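Local atomic coordinates of CELL WALL surface anchor family protein (Streptococcus pneumoniae, PDB entry 2X9Z), a protein that forms the repeating backbone of the pneumococcal pilus, a surface fibre linked to cell adhesion, and probably becomes anchored to the cell wall. Residues A51-M57 with T89-L95; D133-Y138 with P250-E255; D143-K149 with S226-I232. The protein carries 1 engineered substitution. All coordinates share one frame; numbering follows the deposited sequence. Where two conformers were deposited one is given.

Contact 1. Residues A51-M57 with T89-L95; sequences ANWSDRM and TGFDLKL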
loop_
_atom_site.group_PDB
_atom_site.type_symbol
_atom_site.label_atom_id
_atom_site.label_comp_id
_atom_site.label_asym_id
_atom_site.label_seq_id
_atom_site.Cartn_x
_atom_site.Cartn_y
_atom_site.Cartn_z
ATOM N N ALA A 51 -3.487 11.739 -7.111
ATOM C CA ALA A 51 -2.584 10.675 -7.518
ATOM C C ALA A 51 -1.650 10.448 -6.336
ATOM O O ALA A 51 -0.690 11.194 -6.140
ATOM C CB ALA A 51 -1.809 11.063 -8.761
ATOM N N ASN A 52 -1.962 9.421 -5.548
ATOM C CA ASN A 52 -1.277 9.147 -4.290
ATOM C C ASN A 52 -0.715 7.726 -4.263
ATOM O O ASN A 52 -1.423 6.778 -4.616
ATOM C CB ASN A 52 -2.275 9.332 -3.141
ATOM C CG ASN A 52 -1.679 9.032 -1.777
ATOM O OD1 ASN A 52 -0.933 9.840 -1.221
ATOM N ND2 ASN A 52 -2.026 7.870 -1.218
ATOM N N TRP A 53 0.534 7.585 -3.830
ATOM C CA TRP A 53 1.134 6.270 -3.633
ATOM C C TRP A 53 1.413 6.076 -2.147
ATOM O O TRP A 53 1.947 6.962 -1.488
ATOM C CB TRP A 53 2.447 6.119 -4.409
ATOM C CG TRP A 53 2.285 6.136 -5.902
ATOM C CD1 TRP A 53 2.185 5.046 -6.733
ATOM C CD2 TRP A 53 2.196 7.296 -6.745
ATOM N NE1 TRP A 53 2.050 5.462 -8.037
ATOM C CE2 TRP A 53 2.051 6.834 -8.071
ATOM C CE3 TRP A 53 2.226 8.676 -6.508
ATOM C CZ2 TRP A 53 1.939 7.701 -9.157
ATOM C CZ3 TRP A 53 2.114 9.535 -7.589
ATOM C CH2 TRP A 53 1.973 9.042 -8.897
ATOM N N SER A 54 1.076 4.905 -1.633
ATOM C CA SER A 54 1.236 4.610 -0.221
ATOM C C SER A 54 1.953 3.260 -0.130
ATOM O O SER A 54 1.544 2.293 -0.769
ATOM C CB SER A 54 -0.146 4.562 0.442
ATOM O OG SER A 54 -0.071 4.325 1.836
ATOM N N ASP A 55 3.015 3.197 0.667
ATOM C CA ASP A 55 3.873 2.020 0.725
ATOM C C ASP A 55 4.225 1.689 2.179
ATOM O O ASP A 55 4.671 2.554 2.926
ATOM C CB ASP A 55 5.136 2.324 -0.085
ATOM C CG ASP A 55 5.978 1.106 -0.378
ATOM O OD1 ASP A 55 5.794 0.024 0.224
ATOM O OD2 ASP A 55 6.867 1.261 -1.243
ATOM N N ARG A 56 4.020 0.440 2.586
ATOM C CA ARG A 56 4.456 -0.013 3.909
ATOM C C ARG A 56 5.147 -1.351 3.771
ATOM O O ARG A 56 4.893 -2.092 2.823
ATOM C CB ARG A 56 3.279 -0.138 4.876
ATOM C CG ARG A 56 2.580 1.175 5.203
ATOM C CD ARG A 56 3.484 2.097 6.034
ATOM N NE ARG A 56 2.799 3.312 6.497
ATOM C CZ ARG A 56 2.567 4.385 5.746
ATOM N NH1 ARG A 56 2.939 4.401 4.476
ATOM N NH2 ARG A 56 1.946 5.438 6.265
HETATM N N MSE A 57 6.024 -1.676 4.711
HETATM C CA MSE A 57 6.758 -2.932 4.599
HETATM C C MSE A 57 6.892 -3.650 5.932
HETATM O O MSE A 57 6.750 -3.051 7.005
HETATM C CB MSE A 57 8.109 -2.710 3.920
HETATM C CG MSE A 57 9.026 -1.738 4.638
HETATM SE SE MSE A 57 10.240 -0.856 3.373
HETATM C CE MSE A 57 8.916 0.353 2.597
ATOM N N THR A 89 7.962 2.746 8.826
ATOM C CA THR A 89 7.687 1.546 8.040
ATOM C C THR A 89 7.399 1.797 6.557
ATOM O O THR A 89 7.014 0.869 5.847
ATOM C CB THR A 89 6.507 0.743 8.643
ATOM O OG1 THR A 89 5.348 1.582 8.717
ATOM C CG2 THR A 89 6.860 0.234 10.038
ATOM N N GLY A 90 7.576 3.030 6.089
ATOM C CA GLY A 90 7.318 3.334 4.692
ATOM C C GLY A 90 7.020 4.792 4.440
ATOM O O GLY A 90 7.510 5.660 5.151
ATOM N N PHE A 91 6.203 5.064 3.432
ATOM C CA PHE A 91 5.985 6.439 3.034
ATOM C C PHE A 91 4.693 6.607 2.257
ATOM O O PHE A 91 4.094 5.627 1.786
ATOM C CB PHE A 91 7.158 6.941 2.189
ATOM C CG PHE A 91 7.286 6.241 0.861
ATOM C CD1 PHE A 91 6.629 6.723 -0.271
ATOM C CD2 PHE A 91 8.054 5.091 0.743
ATOM C CE1 PHE A 91 6.744 6.066 -1.494
ATOM C CE2 PHE A 91 8.172 4.440 -0.478
ATOM C CZ PHE A 91 7.518 4.928 -1.596
ATOM N N ASP A 92 4.277 7.859 2.128
ATOM C CA ASP A 92 3.160 8.240 1.276
ATOM C C ASP A 92 3.627 9.408 0.423
ATOM O O ASP A 92 4.257 10.336 0.933
ATOM C CB ASP A 92 1.961 8.661 2.128
ATOM C CG ASP A 92 1.414 7.527 2.963
ATOM O OD1 ASP A 92 0.408 6.942 2.536
ATOM O OD2 ASP A 92 1.979 7.220 4.040
ATOM N N LEU A 93 3.342 9.351 -0.876
ATOM C CA LEU A 93 3.793 10.375 -1.816
ATOM C C LEU A 93 2.589 10.775 -2.652
ATOM O O LEU A 93 1.989 9.933 -3.317
ATOM C CB LEU A 93 4.921 9.849 -2.716
ATOM C CG LEU A 93 5.649 10.875 -3.603
ATOM C CD1 LEU A 93 7.027 10.361 -4.009
ATOM C CD2 LEU A 93 4.844 11.265 -4.845
ATOM N N LYS A 94 2.224 12.051 -2.606
ATOM C CA LYS A 94 1.069 12.520 -3.345
ATOM C C LYS A 94 1.462 13.671 -4.260
ATOM O O LYS A 94 2.266 14.530 -3.885
ATOM C CB LYS A 94 -0.021 12.975 -2.381
ATOM C CG LYS A 94 0.309 14.232 -1.606
ATOM C CD LYS A 94 -0.941 14.835 -1.006
ATOM C CE LYS A 94 -1.059 16.298 -1.364
ATOM N NZ LYS A 94 -2.388 16.835 -0.977
ATOM N N LEU A 95 0.905 13.693 -5.465
ATOM C CA LEU A 95 1.164 14.814 -6.358
ATOM C C LEU A 95 0.385 16.048 -5.897
ATOM O O LEU A 95 -0.786 15.948 -5.520
ATOM C CB LEU A 95 0.800 14.469 -7.802
ATOM C CG LEU A 95 1.568 13.307 -8.430
ATOM C CD1 LEU A 95 1.273 13.232 -9.919
ATOM C CD2 LEU A 95 3.073 13.433 -8.189
HETATM O O HOH W 1 -2.635 13.891 -5.289
#
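Arg56 and Asp92 make the charged link across this strand pair. The arginine chain bends at chi2 (-68°), which brings the guanidinium back over the neighbouring strand. There NH1 and NH2 both close on one oxygen, with Arg56 NH2 2.9 Å from Asp92 OD2 on its syn lone pair. NH1 meets that oxygen from above the carboxylate plane, and the two flat groups stand nearly perpendicular, at 82°. NH1 also donates to Asp55 O, 3.0 Å away within its own strand, while NH2 forms a second salt bridge with Glu231. The other carboxylate oxygen, Asp92 OD1, takes the hydroxyl of Ser54 at 2.8 Å from OG, so both oxygens of Asp92 are engaged from 51-57.

Backbone bonds give an antiparallel ladder, in which Trp53 and Leu93 form a hydrogen-bonded pair with both N to O distances 2.8 Å. It joins two strands in the middle of one sheet, consistent with the immunoglobulin-like sandwich of pilin domains of this Cna-B-like family. Gly90 sits opposite Arg56, and its CA approaches Asp55 O to 3.3 Å in a CA-H...O contact.

Apolar contacts lie on the side facing strand 110-120 of the other sheet. Trp53 and Leu93 lie side by side, CE3 4.0 Å from CD2, and the indole turns its edge to Leu95 CG, 3.9 Å from CZ3; its NE1 bonds Thr40. Asp55 CB sits over one face of Phe91, 4.0 Å from the ring centroid, in a CH-pi contact; its OD1 bonds Lys7. The Phe91 ring also meets Phe63 and stands edge-to-face with Tyr116.

Contact 2. Residues D133-Y138 with P250-E255; sequences DVTFNY and PLDPTE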
loop_
_atom_site.group_PDB
_atom_site.type_symbol
_atom_site.label_atom_id
_atom_site.label_comp_id
_atom_site.label_asym_id
_atom_site.label_seq_id
_atom_site.Cartn_x
_atom_site.Cartn_y
_atom_site.Cartn_z
ATOM N N ASP A 133 3.768 -3.561 0.751
ATOM C CA ASP A 133 2.457 -3.424 0.124
ATOM C C ASP A 133 2.236 -1.976 -0.284
ATOM O O ASP A 133 2.481 -1.063 0.498
ATOM C CB ASP A 133 1.319 -3.932 1.030
ATOM C CG ASP A 133 1.147 -3.114 2.309
ATOM O OD1 ASP A 133 2.005 -3.212 3.217
ATOM O OD2 ASP A 133 0.125 -2.393 2.424
ATOM N N VAL A 134 1.789 -1.782 -1.520
ATOM C CA VAL A 134 1.600 -0.457 -2.090
ATOM C C VAL A 134 0.194 -0.326 -2.632
ATOM O O VAL A 134 -0.401 -1.304 -3.111
ATOM C CB VAL A 134 2.577 -0.220 -3.257
ATOM C CG1 VAL A 134 2.122 0.952 -4.131
ATOM C CG2 VAL A 134 3.967 0.014 -2.735
ATOM N N THR A 135 -0.344 0.883 -2.549
ATOM C CA THR A 135 -1.534 1.229 -3.306
ATOM C C THR A 135 -1.289 2.491 -4.095
ATOM O O THR A 135 -0.532 3.375 -3.670
ATOM C CB THR A 135 -2.799 1.467 -2.427
ATOM O OG1 THR A 135 -2.551 2.492 -1.447
ATOM C CG2 THR A 135 -3.248 0.189 -1.749
ATOM N N PHE A 136 -1.934 2.561 -5.252
ATOM C CA PHE A 136 -2.096 3.813 -5.974
ATOM C C PHE A 136 -3.550 4.217 -5.800
ATOM O O PHE A 136 -4.457 3.541 -6.298
ATOM C CB PHE A 136 -1.744 3.664 -7.456
ATOM C CG PHE A 136 -1.879 4.937 -8.246
ATOM C CD1 PHE A 136 -1.195 6.085 -7.862
ATOM C CD2 PHE A 136 -2.688 4.989 -9.374
ATOM C CE1 PHE A 136 -1.313 7.260 -8.585
ATOM C CE2 PHE A 136 -2.805 6.165 -10.105
ATOM C CZ PHE A 136 -2.117 7.297 -9.709
ATOM N N ASN A 137 -3.757 5.292 -5.048
ATOM C CA ASN A 137 -5.086 5.811 -4.755
ATOM C C ASN A 137 -5.314 7.030 -5.612
ATOM O O ASN A 137 -4.581 8.016 -5.509
ATOM C CB ASN A 137 -5.190 6.163 -3.278
ATOM C CG ASN A 137 -4.792 5.001 -2.399
ATOM O OD1 ASN A 137 -5.611 4.108 -2.103
ATOM N ND2 ASN A 137 -3.524 4.973 -1.999
ATOM N N TYR A 138 -6.313 6.950 -6.479
ATOM C CA TYR A 138 -6.508 7.971 -7.498
ATOM C C TYR A 138 -7.989 8.154 -7.808
ATOM O O TYR A 138 -8.828 7.349 -7.404
ATOM C CB TYR A 138 -5.766 7.563 -8.781
ATOM C CG TYR A 138 -6.492 6.491 -9.567
ATOM C CD1 TYR A 138 -6.436 5.152 -9.186
ATOM C CD2 TYR A 138 -7.236 6.818 -10.695
ATOM C CE1 TYR A 138 -7.108 4.173 -9.905
ATOM C CE2 TYR A 138 -7.911 5.847 -11.418
ATOM C CZ TYR A 138 -7.847 4.526 -11.019
ATOM O OH TYR A 138 -8.516 3.563 -11.751
ATOM N N PRO A 250 -8.608 1.297 -5.865
ATOM C CA PRO A 250 -7.185 1.619 -6.006
ATOM C C PRO A 250 -6.432 0.534 -6.768
ATOM O O PRO A 250 -6.934 -0.582 -6.899
ATOM C CB PRO A 250 -6.699 1.646 -4.554
ATOM C CG PRO A 250 -7.615 0.699 -3.847
ATOM C CD PRO A 250 -8.959 0.905 -4.492
ATOM N N LEU A 251 -5.251 0.863 -7.275
ATOM C CA LEU A 251 -4.357 -0.161 -7.811
ATOM C C LEU A 251 -3.532 -0.762 -6.683
ATOM O O LEU A 251 -3.165 -0.076 -5.731
ATOM C CB LEU A 251 -3.413 0.431 -8.855
ATOM C CG LEU A 251 -4.025 1.265 -9.982
ATOM C CD1 LEU A 251 -2.945 1.585 -10.993
ATOM C CD2 LEU A 251 -5.174 0.517 -10.637
ATOM N N ASP A 252 -3.225 -2.045 -6.816
ATOM C CA ASP A 252 -2.526 -2.805 -5.794
ATOM C C ASP A 252 -1.598 -3.776 -6.529
ATOM O O ASP A 252 -2.028 -4.849 -6.941
ATOM C CB ASP A 252 -3.576 -3.561 -4.969
ATOM C CG ASP A 252 -3.014 -4.198 -3.709
ATOM O OD1 ASP A 252 -1.827 -3.989 -3.381
ATOM O OD2 ASP A 252 -3.784 -4.922 -3.040
ATOM N N PRO A 253 -0.333 -3.386 -6.738
ATOM C CA PRO A 253 0.598 -4.196 -7.533
ATOM C C PRO A 253 0.975 -5.501 -6.835
ATOM O O PRO A 253 0.926 -5.602 -5.608
ATOM C CB PRO A 253 1.841 -3.300 -7.638
ATOM C CG PRO A 253 1.762 -2.404 -6.459
ATOM C CD PRO A 253 0.304 -2.166 -6.211
ATOM N N THR A 254 1.354 -6.500 -7.620
ATOM C CA THR A 254 1.968 -7.689 -7.045
ATOM C C THR A 254 3.294 -7.271 -6.422
ATOM O O THR A 254 3.916 -6.299 -6.861
ATOM C CB THR A 254 2.177 -8.806 -8.082
ATOM O OG1 THR A 254 2.909 -8.290 -9.198
ATOM C CG2 THR A 254 0.829 -9.351 -8.555
ATOM N N GLU A 255 3.709 -8.003 -5.395
ATOM C CA GLU A 255 4.752 -7.556 -4.488
ATOM C C GLU A 255 5.970 -8.476 -4.548
ATOM O O GLU A 255 5.838 -9.699 -4.588
ATOM C CB GLU A 255 4.183 -7.496 -3.060
ATOM C CG GLU A 255 2.879 -6.675 -2.962
ATOM C CD GLU A 255 2.080 -6.907 -1.673
ATOM O OE1 GLU A 255 1.113 -6.147 -1.426
ATOM O OE2 GLU A 255 2.407 -7.834 -0.902
HETATM O O HOH W 2 0.827 -4.141 -3.132
#
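Phe136 and Leu251 lie side by side and point the same way, with Phe136 CD2 3.8 Å from Leu251 CD1. The phenylalanine has CG anti to its backbone N (chi1 -179°), which sends the ring out beside the leucine side chain. The other methyl, Leu251 CD2, comes within 4.2 Å of Tyr138 CE1, so the isobutyl group touches two aromatic rings of the strand. Ile5 of strand 4-9 lies against both Phe136 and Leu251, and the Phe136 ring also meets that of Trp53.

Backbone bonds hold this pair in place: Phe136 N reaches Leu251 O at 2.9 Å, and Leu251 N returns to Phe136 O at 3.0 Å. They make a single antiparallel bridge, by which the otherwise irregular 250-255 runs along the edge of strand 130-139 just before strand 257-259 joins the same sheet. The C-terminal part of the chain thus returns to the sheet that holds strands 50-57 and 130-139.

Further on, Pro253 crosses Val134 at about a right angle, its CG 4.0 Å from Val134 CB. Past it the polar groups converge on a water. Val134 N donates to this water at 3.0 Å, and Asp252 OD1 and Glu255 OE1 both lie within bonding reach of it. Glu255, extended beyond CG, sets OE1 3.3 Å from Asp133 CB and has its salt-bridge partner in Lys216; the Asp133 carboxylate turns away to Thr147.

Contact 3. Residues D143-K149 with S226-I232; sequences DHGNTPK and SADYQEI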
loop_
_atom_site.group_PDB
_atom_site.type_symbol
_atom_site.label_atom_id
_atom_site.label_comp_id
_atom_site.label_asym_id
_atom_site.label_seq_id
_atom_site.Cartn_x
_atom_site.Cartn_y
_atom_site.Cartn_z
ATOM N N ASP A 143 -9.158 11.743 -3.365
ATOM C CA ASP A 143 -9.172 10.423 -2.751
ATOM C C ASP A 143 -8.391 10.387 -1.442
ATOM O O ASP A 143 -7.275 10.911 -1.356
ATOM C CB ASP A 143 -8.629 9.361 -3.700
ATOM C CG ASP A 143 -9.098 7.973 -3.310
ATOM O OD1 ASP A 143 -10.239 7.609 -3.687
ATOM O OD2 ASP A 143 -8.344 7.264 -2.602
ATOM N N HIS A 144 -8.971 9.732 -0.443
ATOM C CA HIS A 144 -8.404 9.662 0.902
ATOM C C HIS A 144 -7.865 8.279 1.261
ATOM O O HIS A 144 -7.471 8.046 2.402
ATOM C CB HIS A 144 -9.451 10.080 1.934
ATOM C CG HIS A 144 -9.946 11.480 1.754
ATOM N ND1 HIS A 144 -11.050 11.792 0.988
ATOM C CD2 HIS A 144 -9.479 12.652 2.242
ATOM C CE1 HIS A 144 -11.241 13.098 1.014
ATOM N NE2 HIS A 144 -10.301 13.643 1.765
ATOM N N GLY A 145 -7.838 7.372 0.291
ATOM C CA GLY A 145 -7.348 6.024 0.535
ATOM C C GLY A 145 -5.836 5.904 0.594
ATOM O O GLY A 145 -5.097 6.774 0.125
ATOM N N ASN A 146 -5.376 4.795 1.164
ATOM C CA ASN A 146 -3.950 4.507 1.286
ATOM C C ASN A 146 -3.757 2.999 1.484
ATOM O O ASN A 146 -4.703 2.226 1.325
ATOM C CB ASN A 146 -3.329 5.325 2.418
ATOM C CG ASN A 146 -4.084 5.170 3.703
ATOM O OD1 ASN A 146 -4.410 4.057 4.094
ATOM N ND2 ASN A 146 -4.397 6.284 4.358
ATOM N N THR A 147 -2.546 2.565 1.821
ATOM C CA THR A 147 -2.238 1.139 1.803
ATOM C C THR A 147 -2.350 0.526 3.205
ATOM O O THR A 147 -2.165 1.213 4.205
ATOM C CB THR A 147 -0.843 0.886 1.173
ATOM O OG1 THR A 147 -0.763 -0.458 0.686
ATOM C CG2 THR A 147 0.293 1.166 2.166
ATOM N N PRO A 148 -2.662 -0.781 3.294
ATOM C CA PRO A 148 -2.704 -1.414 4.624
ATOM C C PRO A 148 -1.393 -1.280 5.419
ATOM O O PRO A 148 -0.298 -1.304 4.843
ATOM C CB PRO A 148 -3.004 -2.888 4.301
ATOM C CG PRO A 148 -3.811 -2.800 3.048
ATOM C CD PRO A 148 -3.180 -1.682 2.247
ATOM N N LYS A 149 -1.518 -1.128 6.735
ATOM C CA LYS A 149 -0.372 -1.151 7.641
ATOM C C LYS A 149 -0.350 -2.521 8.328
ATOM O O LYS A 149 -1.279 -2.855 9.068
ATOM C CB LYS A 149 -0.490 -0.054 8.706
ATOM C CG LYS A 149 -0.182 1.375 8.234
ATOM C CD LYS A 149 -1.287 1.936 7.331
ATOM C CE LYS A 149 -0.902 3.258 6.678
ATOM N NZ LYS A 149 -1.970 3.669 5.710
ATOM N N SER A 226 -13.351 4.655 -0.409
ATOM C CA SER A 226 -11.912 4.419 -0.363
ATOM C C SER A 226 -11.470 4.130 1.065
ATOM O O SER A 226 -12.023 4.677 2.017
ATOM C CB SER A 226 -11.156 5.608 -0.940
ATOM O OG SER A 226 -11.476 5.742 -2.312
ATOM N N ALA A 227 -10.469 3.262 1.194
ATOM C CA ALA A 227 -10.028 2.759 2.488
ATOM C C ALA A 227 -8.790 3.488 2.992
ATOM O O ALA A 227 -7.730 3.446 2.356
ATOM C CB ALA A 227 -9.765 1.260 2.405
ATOM N N ASP A 228 -8.935 4.113 4.159
ATOM C CA ASP A 228 -7.880 4.874 4.823
ATOM C C ASP A 228 -7.451 4.085 6.063
ATOM O O ASP A 228 -8.122 4.118 7.107
ATOM C CB ASP A 228 -8.438 6.261 5.183
ATOM C CG ASP A 228 -7.541 7.067 6.111
ATOM O OD1 ASP A 228 -6.383 6.678 6.390
ATOM O OD2 ASP A 228 -8.024 8.131 6.564
ATOM N N TYR A 229 -6.345 3.350 5.938
ATOM C CA TYR A 229 -5.850 2.499 7.019
ATOM C C TYR A 229 -5.033 3.350 7.992
ATOM O O TYR A 229 -4.072 4.030 7.602
ATOM C CB TYR A 229 -4.996 1.355 6.468
ATOM C CG TYR A 229 -5.707 0.491 5.441
ATOM C CD1 TYR A 229 -5.708 0.844 4.093
ATOM C CD2 TYR A 229 -6.366 -0.680 5.816
ATOM C CE1 TYR A 229 -6.350 0.063 3.146
ATOM C CE2 TYR A 229 -7.014 -1.473 4.875
ATOM C CZ TYR A 229 -6.997 -1.099 3.541
ATOM O OH TYR A 229 -7.620 -1.884 2.603
ATOM N N GLN A 230 -5.437 3.339 9.254
ATOM C CA GLN A 230 -4.798 4.168 10.274
ATOM C C GLN A 230 -3.439 3.590 10.677
ATOM O O GLN A 230 -3.205 2.380 10.585
ATOM C CB GLN A 230 -5.703 4.261 11.507
ATOM C CG GLN A 230 -7.102 4.752 11.193
ATOM C CD GLN A 230 -7.085 6.109 10.531
ATOM O OE1 GLN A 230 -7.533 6.269 9.392
ATOM N NE2 GLN A 230 -6.556 7.093 11.233
ATOM N N GLU A 231 -2.545 4.445 11.148
ATOM C CA GLU A 231 -1.268 3.960 11.644
ATOM C C GLU A 231 -1.474 2.995 12.812
ATOM O O GLU A 231 -2.451 3.107 13.559
ATOM C CB GLU A 231 -0.373 5.129 12.058
ATOM C CG GLU A 231 -0.004 6.072 10.916
ATOM C CD GLU A 231 0.822 5.399 9.822
ATOM O OE1 GLU A 231 1.715 4.582 10.133
ATOM O OE2 GLU A 231 0.586 5.704 8.639
ATOM N N ILE A 232 -0.553 2.045 12.957
ATOM C CA ILE A 232 -0.629 1.050 14.028
ATOM C C ILE A 232 -0.192 1.655 15.356
ATOM O O ILE A 232 0.813 2.370 15.422
ATOM C CB ILE A 232 0.247 -0.200 13.717
ATOM C CG1 ILE A 232 -0.178 -0.834 12.392
ATOM C CG2 ILE A 232 0.222 -1.204 14.873
ATOM C CD1 ILE A 232 -1.646 -1.145 12.294
#
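Asn146 grips strand 226-229 with its backbone and both ends of its amide at once. Its N donates to Ala227 O at 3.0 Å, while OD1 accepts Tyr229 N at 2.8 Å, in the amide plane and on a lone pair. ND2 donates to Asp228 OD1 at 2.9 Å from above that carboxylate, whose plane stands 83° from the amide. A chi1 of 52° puts CG between backbone N and carbonyl carbon, from where both ends of the amide reach the strand.

The Lys149 chain, bent at chi2, returns its ammonium to carbonyls on both segments: NZ lies 2.9 Å from Tyr229 O and equally close to Thr147 O. Pro148 lies over one face of the Tyr229 ring, its CA 3.8 Å from the centroid, a CH-pi contact. At the far end Ser226 OG donates to Asp143 OD1 at 2.6 Å, and Asp143 OD2 accepts Gly145 N in an Asx turn.

Strand 226-229 is an outermost strand of the four-stranded sheet and pairs with 237-243. Segment 143-149 runs between that sheet and strands 50-57 and 130-139, with Thr147 N bonded to Ser54 OG and the Thr147 side chain against Thr135 and Arg56.

The three contacts cluster near the centre of the chain, their centres 10 to 11 Å apart. Contacts 1 and 2 belong to one six-stranded sheet, in which 130-139 lies between 50-57 and the returning C-terminal chain. In contact 3 the loop that follows strand 130-139 lies against an outermost strand of the four-stranded sheet. Contact 1 closes first along the chain; contact 2 then spans a long excursion, within which both segments of contact 3 fall. Backbone bonds from Arg56 O to Asp133 N and from Asn52 O to Asn137 N tie contact 1 to contact 2. Together the contacts probably help fix the two domains relative to each other, consistent with a subunit of a pilus shaft.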